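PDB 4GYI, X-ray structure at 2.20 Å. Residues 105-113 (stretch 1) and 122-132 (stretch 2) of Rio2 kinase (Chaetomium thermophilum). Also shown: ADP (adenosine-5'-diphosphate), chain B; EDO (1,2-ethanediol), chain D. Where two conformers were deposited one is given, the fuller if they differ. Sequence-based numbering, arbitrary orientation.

Stretch 1 105-113: VGKESDIMI
Stretch 2 122-132: KVLKIHRLGRI

Residues 109-113 and 122-127 of Rio2 kinase form two antiparallel strands. Their N-to-C directions differ by 164°, and their axes approach to 4.6 Å. The register pairs Ser109 with His127, Asp110 with Ile126, Ile111 with Lys125, Met112 with Leu124 and Ile113 with Val123. The CA-CA distances of these pairs run from 4.4 Å for Ser109 and His127 to 5.0 Å for Asp110 with Ile126 and for Met112 with Leu124.

Asp110-Ile126 and Met112-Leu124 are the hydrogen-bonded pairs. Asp110 N donates to Ile126 O at 2.8 Å, and Ile126 N returns a bond to Asp110 O at 2.8 Å. Met112 N donates to Leu124 O at 2.9 Å, and Leu124 N to Met112 O at 2.8 Å. The other three pairs are non-hydrogen-bonded. Beyond the ladder, Arg128 N donates to Glu108 O at 2.9 Å. CA-H...O contacts join Lys125 CA to Asp110 O and Val123 CA to Met112 O, each at 3.5 Å.

Most strand residues have phi between -100° and -120° and psi between 118° and 152°. Ser109 is more extended, at -161/160. Before it, Glu108 has -126/0, and Gly106 N bonds to Ser109 O at 2.9 Å. A CB on Gly106 would lie 2.7 Å from Ser109 O and clash. After the second strand, Arg128 (-129/47) begins a type II turn that ends at Arg131. Leu129 has -58/140 and Gly130 has 96/-15. The positive phi of Gly130 would jam a CB against the preceding carbonyl. Arg131 N closes the turn on Arg128 O at 3.3 Å.

Asp110 (chi1 m) is the polar centre of the contact. Its CB points to the sheet face shared with Met112, Leu124 and Ile126, and its carboxylate meets two arginines. Arg128 (chi1 m, chi2 m, chi3 t) forms a salt bridge from NE to Asp110 OD2 at 2.9 Å; its NH2 adds a weak bond to OD2 of Asp110 at 3.3 Å. Arg131 (t, t, m) forms a second salt bridge, from NH1 to Asp110 OD1 at 2.9 Å, while its NH2 reaches Asp110 OD2 at 3.1 Å. Arg131 NH1 also donates to Gly106 O at 2.8 Å. The arginine thus ties the loop before the first strand to the aspartate.

On the same face, Met112 CE packs 3.6 Å from Leu124 CD2 and 4.1 Å from Ile126 CD1. Met112 has chi1 m and chi3 m, with chi2 between wells at -135°; Leu124 is t, p and Ile126 is m, t.

The other face carries Ser109, Ile111, Ile113, Val123, Lys125 and His127. Ile111 (m, m) places CG2 3.8 Å from Val123 CG1 and CD1 3.8 Å from Lys125 CG. Lys125 is fully extended, with all chi angles t, and its NZ donates to ADP O2A at 2.7 Å. Ser109 (p) donates from OG to ADP O1B at a very short 2.4 Å. Both strands therefore hold the nucleotide's phosphates. One water donates to Glu108 O at 3.0 Å and lies 2.5 Å from His127 ND1.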

# COMPACT_ATOMS: atom_id res chain seq x y z
N VAL A 105 0.79 -0.97 -12.97
CA VAL A 105 0.15 0.30 -12.66
C VAL A 105 -1.32 0.10 -12.28
O VAL A 105 -2.14 -0.29 -13.12
CB VAL A 105 0.31 1.33 -13.82
CG1 VAL A 105 1.74 1.85 -13.87
CG2 VAL A 105 -0.06 0.71 -15.16
N GLY A 106 -1.66 0.36 -11.02
CA GLY A 106 -3.01 0.13 -10.52
C GLY A 106 -3.80 1.40 -10.27
O GLY A 106 -3.31 2.52 -10.50
N LYS A 107 -5.02 1.25 -9.79
CA LYS A 107 -5.89 2.40 -9.60
C LYS A 107 -5.48 3.16 -8.35
O LYS A 107 -5.59 4.39 -8.30
CB LYS A 107 -7.36 1.98 -9.52
CG LYS A 107 -7.86 1.25 -10.76
CD LYS A 107 -7.55 2.04 -12.04
CE LYS A 107 -8.05 1.33 -13.29
NZ LYS A 107 -9.54 1.20 -13.33
N GLU A 108 -5.00 2.42 -7.35
CA GLU A 108 -4.61 3.08 -6.11
C GLU A 108 -3.18 2.79 -5.66
O GLU A 108 -2.72 3.33 -4.65
CB GLU A 108 -5.63 2.82 -4.98
CG GLU A 108 -6.13 1.40 -4.87
CD GLU A 108 -7.63 1.29 -5.09
OE1 GLU A 108 -8.16 2.05 -5.93
OE2 GLU A 108 -8.28 0.46 -4.43
N SER A 109 -2.45 1.99 -6.42
CA SER A 109 -1.06 1.74 -6.08
C SER A 109 -0.27 1.22 -7.27
O SER A 109 -0.86 0.74 -8.24
CB SER A 109 -0.97 0.73 -4.93
OG SER A 109 -1.20 -0.59 -5.42
N ASP A 110 1.05 1.33 -7.21
CA ASP A 110 1.91 0.70 -8.21
C ASP A 110 2.66 -0.49 -7.59
O ASP A 110 3.17 -0.41 -6.48
CB ASP A 110 2.93 1.71 -8.77
CG ASP A 110 2.28 2.76 -9.67
OD1 ASP A 110 1.24 2.45 -10.30
OD2 ASP A 110 2.81 3.90 -9.75
N ILE A 111 2.71 -1.60 -8.31
CA ILE A 111 3.37 -2.79 -7.81
C ILE A 111 4.62 -3.03 -8.66
O ILE A 111 4.53 -3.15 -9.87
CB ILE A 111 2.45 -4.03 -7.90
CG1 ILE A 111 1.11 -3.75 -7.23
CG2 ILE A 111 3.12 -5.25 -7.29
CD1 ILE A 111 1.21 -3.58 -5.72
N MET A 112 5.77 -3.07 -8.01
CA MET A 112 7.04 -3.29 -8.70
C MET A 112 7.67 -4.55 -8.14
O MET A 112 7.45 -4.89 -7.00
CB MET A 112 8.01 -2.12 -8.44
CG MET A 112 7.55 -0.79 -9.03
SD MET A 112 8.90 0.06 -9.87
CE MET A 112 9.73 0.83 -8.49
N ILE A 113 8.47 -5.23 -8.95
CA ILE A 113 9.24 -6.33 -8.41
C ILE A 113 10.61 -5.78 -8.19
O ILE A 113 11.14 -5.09 -9.05
CB ILE A 113 9.30 -7.50 -9.38
CG1 ILE A 113 7.90 -8.09 -9.55
CG2 ILE A 113 10.20 -8.58 -8.83
CD1 ILE A 113 7.09 -7.45 -10.64
N LYS A 122 11.46 -9.58 -4.33
CA LYS A 122 10.44 -9.12 -3.40
C LYS A 122 9.53 -8.12 -4.11
O LYS A 122 9.84 -7.68 -5.22
CB LYS A 122 11.09 -8.45 -2.20
CG LYS A 122 12.22 -9.24 -1.58
CD LYS A 122 13.19 -8.32 -0.88
CE LYS A 122 14.43 -9.06 -0.43
NZ LYS A 122 14.20 -9.92 0.77
N VAL A 123 8.42 -7.75 -3.47
CA VAL A 123 7.51 -6.77 -4.05
C VAL A 123 7.66 -5.41 -3.40
O VAL A 123 7.77 -5.30 -2.18
CB VAL A 123 6.04 -7.24 -3.91
CG1 VAL A 123 5.05 -6.08 -4.07
CG2 VAL A 123 5.75 -8.33 -4.93
N LEU A 124 7.70 -4.37 -4.22
CA LEU A 124 7.65 -3.01 -3.72
C LEU A 124 6.27 -2.44 -4.06
O LEU A 124 5.87 -2.40 -5.22
CB LEU A 124 8.73 -2.16 -4.37
CG LEU A 124 8.66 -0.66 -4.04
CD1 LEU A 124 9.05 -0.42 -2.59
CD2 LEU A 124 9.56 0.13 -4.96
N LYS A 125 5.52 -2.04 -3.05
CA LYS A 125 4.20 -1.45 -3.30
C LYS A 125 4.31 0.05 -3.05
O LYS A 125 4.84 0.47 -2.03
CB LYS A 125 3.13 -2.06 -2.40
CG LYS A 125 1.70 -1.49 -2.63
CD LYS A 125 0.70 -2.23 -1.75
CE LYS A 125 -0.73 -1.67 -1.87
NZ LYS A 125 -1.72 -2.61 -1.24
N ILE A 126 3.82 0.84 -4.01
CA ILE A 126 3.86 2.29 -3.90
C ILE A 126 2.43 2.82 -3.87
O ILE A 126 1.69 2.63 -4.82
CB ILE A 126 4.59 2.90 -5.12
CG1 ILE A 126 6.01 2.30 -5.23
CG2 ILE A 126 4.65 4.43 -4.99
CD1 ILE A 126 6.81 2.81 -6.44
N HIS A 127 2.04 3.47 -2.78
CA HIS A 127 0.67 3.95 -2.68
C HIS A 127 0.46 5.23 -3.47
O HIS A 127 1.31 6.14 -3.45
CB HIS A 127 0.27 4.13 -1.21
CG HIS A 127 0.04 2.85 -0.48
ND1 HIS A 127 -1.18 2.20 -0.46
CD2 HIS A 127 0.89 2.08 0.25
CE1 HIS A 127 -1.09 1.10 0.27
NE2 HIS A 127 0.16 1.00 0.71
N ARG A 128 -0.68 5.28 -4.16
CA ARG A 128 -1.02 6.34 -5.10
C ARG A 128 -2.40 6.96 -4.85
O ARG A 128 -3.17 7.13 -5.80
CB ARG A 128 -0.99 5.77 -6.52
CG ARG A 128 0.40 5.30 -6.94
CD ARG A 128 1.39 6.45 -7.07
NE ARG A 128 2.62 6.01 -7.74
CZ ARG A 128 3.82 6.57 -7.59
NH1 ARG A 128 3.98 7.63 -6.80
NH2 ARG A 128 4.86 6.07 -8.25
N LEU A 129 -2.72 7.30 -3.61
CA LEU A 129 -3.99 7.94 -3.30
C LEU A 129 -4.10 9.25 -4.10
O LEU A 129 -3.11 9.95 -4.25
CB LEU A 129 -4.09 8.23 -1.79
CG LEU A 129 -4.56 7.10 -0.86
CD1 LEU A 129 -3.72 5.86 -1.03
CD2 LEU A 129 -4.49 7.53 0.59
N GLY A 130 -5.28 9.57 -4.62
CA GLY A 130 -5.48 10.80 -5.37
C GLY A 130 -5.37 10.65 -6.87
O GLY A 130 -5.77 11.55 -7.63
N ARG A 131 -4.81 9.53 -7.31
CA ARG A 131 -4.55 9.32 -8.74
C ARG A 131 -5.85 9.21 -9.52
O ARG A 131 -6.76 8.52 -9.10
CB ARG A 131 -3.70 8.07 -8.95
CG ARG A 131 -3.94 7.34 -10.26
CD ARG A 131 -3.12 6.06 -10.34
NE ARG A 131 -1.69 6.34 -10.48
CZ ARG A 131 -0.74 5.41 -10.42
NH1 ARG A 131 -1.06 4.14 -10.20
NH2 ARG A 131 0.53 5.75 -10.58
N ILE A 132 -5.93 9.91 -10.65
CA ILE A 132 -7.12 9.83 -11.49
C ILE A 132 -6.65 9.83 -12.94
O ILE A 132 -5.62 10.40 -13.25
CB ILE A 132 -8.09 11.04 -11.19
CG1 ILE A 132 -9.30 11.03 -12.11
CG2 ILE A 132 -7.35 12.39 -11.30
CD1 ILE A 132 -10.20 12.22 -11.89
PB ADP B . -3.82 -2.36 -4.90
O1B ADP B . -3.40 -1.37 -5.95
O2B ADP B . -5.07 -3.18 -5.14
O3B ADP B . -3.81 -1.57 -3.51
PA ADP B . -2.61 -4.83 -4.02
O1A ADP B . -4.03 -5.32 -4.02
O2A ADP B . -1.84 -4.87 -2.70
O3A ADP B . -2.55 -3.35 -4.65
O5' ADP B . -1.84 -5.62 -5.17
C5' ADP B . -2.33 -5.56 -6.52
C4' ADP B . -1.94 -6.84 -7.26
O4' ADP B . -0.52 -7.04 -7.20
C3' ADP B . -2.54 -8.12 -6.68
O3' ADP B . -3.85 -8.42 -7.18
C2' ADP B . -1.53 -9.18 -7.08
O2' ADP B . -1.68 -9.50 -8.46
C1' ADP B . -0.22 -8.43 -7.01
N9 ADP B . 0.45 -8.53 -5.71
C8 ADP B . 0.44 -7.58 -4.75
N7 ADP B . 1.21 -7.95 -3.68
C5 ADP B . 1.72 -9.16 -3.99
C6 ADP B . 2.62 -10.12 -3.33
N6 ADP B . 3.13 -9.85 -2.11
N1 ADP B . 2.91 -11.26 -3.99
C2 ADP B . 2.43 -11.54 -5.22
N3 ADP B . 1.61 -10.71 -5.88
C4 ADP B . 1.23 -9.53 -5.32
C1 EDO D . 0.69 10.41 -4.05
O1 EDO D . -0.29 9.41 -3.75
C2 EDO D . 1.87 9.75 -4.72
O2 EDO D . 2.25 8.63 -3.94
O HOH W 1 -3.29 2.44 -1.86